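PDB 1SR4: cytolethal distending toxin protein B from Haemophilus ducreyi, which acts as the DNase I-like catalytic subunit of a tripartite bacterial genotoxin, damaging the DNA of host cells. Local coordinates for the interface of chains A and B. Residues are numbered along the deposited sequence; one frame, centred on the assembly and turned at random. Chains: chain A, cytolethal distending toxin protein B; chain B, cytolethal distending toxin protein C.

The interface of chains A and B. Residues chain A 24-25, 29, 246; chain B 103, 105, 146.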
ATOM      1  N   ASN A  24       1.118   0.312  -9.632  1.00  9.26           N
ATOM      2  CA  ASN A  24       1.308   1.757  -9.651  1.00 10.10           C
ATOM      3  C   ASN A  24       0.640   2.547  -8.552  1.00 11.80           C
ATOM      4  O   ASN A  24       1.029   3.683  -8.290  1.00 10.85           O
ATOM      5  CB  ASN A  24       0.952   2.306 -11.021  1.00 10.78           C
ATOM      6  CG  ASN A  24       1.971   1.898 -12.062  1.00 14.72           C
ATOM      7  OD1 ASN A  24       3.153   2.240 -11.951  1.00 15.02           O
ATOM      8  ND2 ASN A  24       1.537   1.136 -13.054  1.00 16.46           N
ATOM      9  N   ILE A  25      -0.353   1.950  -7.899  1.00  8.18           N
ATOM     10  CA  ILE A  25      -0.999   2.617  -6.780  1.00  8.79           C
ATOM     11  C   ILE A  25      -0.307   2.163  -5.485  1.00 11.54           C
ATOM     12  O   ILE A  25       0.442   2.930  -4.868  1.00 12.75           O
ATOM     13  CB  ILE A  25      -2.506   2.276  -6.708  1.00  8.20           C
ATOM     14  CG1 ILE A  25      -3.216   2.872  -7.930  1.00  9.26           C
ATOM     15  CG2 ILE A  25      -3.127   2.801  -5.379  1.00  8.39           C
ATOM     16  CD1 ILE A  25      -4.672   2.454  -8.062  1.00  8.49           C
ATOM     17  N   GLN A  29       3.711   3.033  -3.496  1.00  7.75           N
ATOM     18  CA  GLN A  29       3.671   3.670  -2.185  1.00  9.40           C
ATOM     19  C   GLN A  29       4.436   2.884  -1.112  1.00 10.61           C
ATOM     20  O   GLN A  29       5.014   3.480  -0.196  1.00 10.07           O
ATOM     21  CB  GLN A  29       2.200   3.912  -1.769  1.00 11.71           C
ATOM     22  CG  GLN A  29       1.539   5.034  -2.595  1.00 11.32           C
ATOM     23  CD  GLN A  29       0.015   5.150  -2.429  1.00 15.30           C
ATOM     24  OE1 GLN A  29      -0.572   4.584  -1.503  1.00 14.92           O
ATOM     25  NE2 GLN A  29      -0.627   5.913  -3.335  1.00 14.77           N
ATOM     26  N   SER A 246      -3.705   5.717  -0.427  1.00  9.16           N
ATOM     27  CA  SER A 246      -4.791   5.252  -1.291  1.00 10.96           C
ATOM     28  C   SER A 246      -5.471   4.006  -0.745  1.00 11.25           C
ATOM     29  O   SER A 246      -5.000   3.384   0.201  1.00 11.72           O
ATOM     30  CB  SER A 246      -4.233   4.834  -2.662  1.00 10.53           C
ATOM     31  OG  SER A 246      -3.601   5.900  -3.354  1.00 17.44           O
TER
ATOM     32  N   GLY B 103       1.395  10.409  -3.746  1.00  8.43           N
ATOM     33  CA  GLY B 103       0.405   9.347  -3.627  1.00  7.34           C
ATOM     34  C   GLY B 103      -0.910   9.793  -4.258  1.00  8.88           C
ATOM     35  O   GLY B 103      -1.842   9.007  -4.412  1.00  8.22           O
ATOM     36  N   PHE B 105      -2.989  11.261  -7.527  1.00  8.43           N
ATOM     37  CA  PHE B 105      -2.880  10.943  -8.941  1.00 10.06           C
ATOM     38  C   PHE B 105      -3.411  12.076  -9.784  1.00 11.08           C
ATOM     39  O   PHE B 105      -4.301  12.832  -9.353  1.00 10.51           O
ATOM     40  CB  PHE B 105      -3.702   9.691  -9.298  1.00  8.02           C
ATOM     41  CG  PHE B 105      -3.149   8.437  -8.715  1.00 10.63           C
ATOM     42  CD1 PHE B 105      -2.160   7.722  -9.394  1.00  8.87           C
ATOM     43  CD2 PHE B 105      -3.534   8.025  -7.444  1.00  8.68           C
ATOM     44  CE1 PHE B 105      -1.550   6.607  -8.806  1.00  9.73           C
ATOM     45  CE2 PHE B 105      -2.924   6.905  -6.851  1.00 10.25           C
ATOM     46  CZ  PHE B 105      -1.934   6.205  -7.537  1.00  6.68           C
ATOM     47  N   ILE B 146      -7.479   8.107  -4.838  1.00  9.90           N
ATOM     48  CA  ILE B 146      -8.153   6.843  -5.155  1.00  9.53           C
ATOM     49  C   ILE B 146      -8.228   6.259  -3.750  1.00  6.91           C
ATOM     50  O   ILE B 146      -7.266   5.678  -3.257  1.00  6.81           O
ATOM     51  CB  ILE B 146      -7.287   5.948  -6.082  1.00 11.64           C
ATOM     52  CG1 ILE B 146      -7.251   6.520  -7.509  1.00 14.76           C
ATOM     53  CG2 ILE B 146      -7.920   4.552  -6.218  1.00 10.59           C
ATOM     54  CD1 ILE B 146      -6.785   7.933  -7.593  1.00 20.32           C
TER
HETATM   55  O   HOH W   1      -4.583   8.485  -3.576  1.00  5.35           O
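A mixed apolar and water-mediated interface between different subunits joins the DNase I-like chain to CdtC in the three-chain toxin, B:Phe105 meeting A:Ile25 on helix 20-31 and probably helping to hold the catalytic chain within the complex. The CZ end of the B:Phe105 ring is directed at the helix backbone, while methylene CG1 of A:Ile25 packs off the ring plane beyond it, 3.6 Å from CZ; the side chains run nearly perpendicular. In A:Ile25, CG1 stands beside the backbone N and opposite the carbonyl carbon (chi1 -67°), which brings this branch to the ring. Both flanks of the ring are met in its own plane, CE1 by the backbone O of A:Asn24 at 3.9 Å and CE2 by the hydroxyl OG of A:Ser246 at 3.7 Å. The aromatic rim is therefore bordered by two oxygens, whose partial negative charge probably suits its C-H groups. That hydroxyl is positioned from within chain A: the extended A:Gln29 donates an NE2 N-H to OG at 3.0 Å, nearly straight (167° at H), with the acceptor 8° out of the amide plane. The same amide nitrogen approaches the carbonyl O of B:Gly103 at 3.5 Å, a contact too long to count as a bond. Water 1 supplies a polar link between the chains, lying 2.8 Å from A:Ser246 OG. On the CdtC side it reaches the carbonyl O of B:Gly103 at 2.9 Å and the backbone N of B:Ile146 at 3.2 Å.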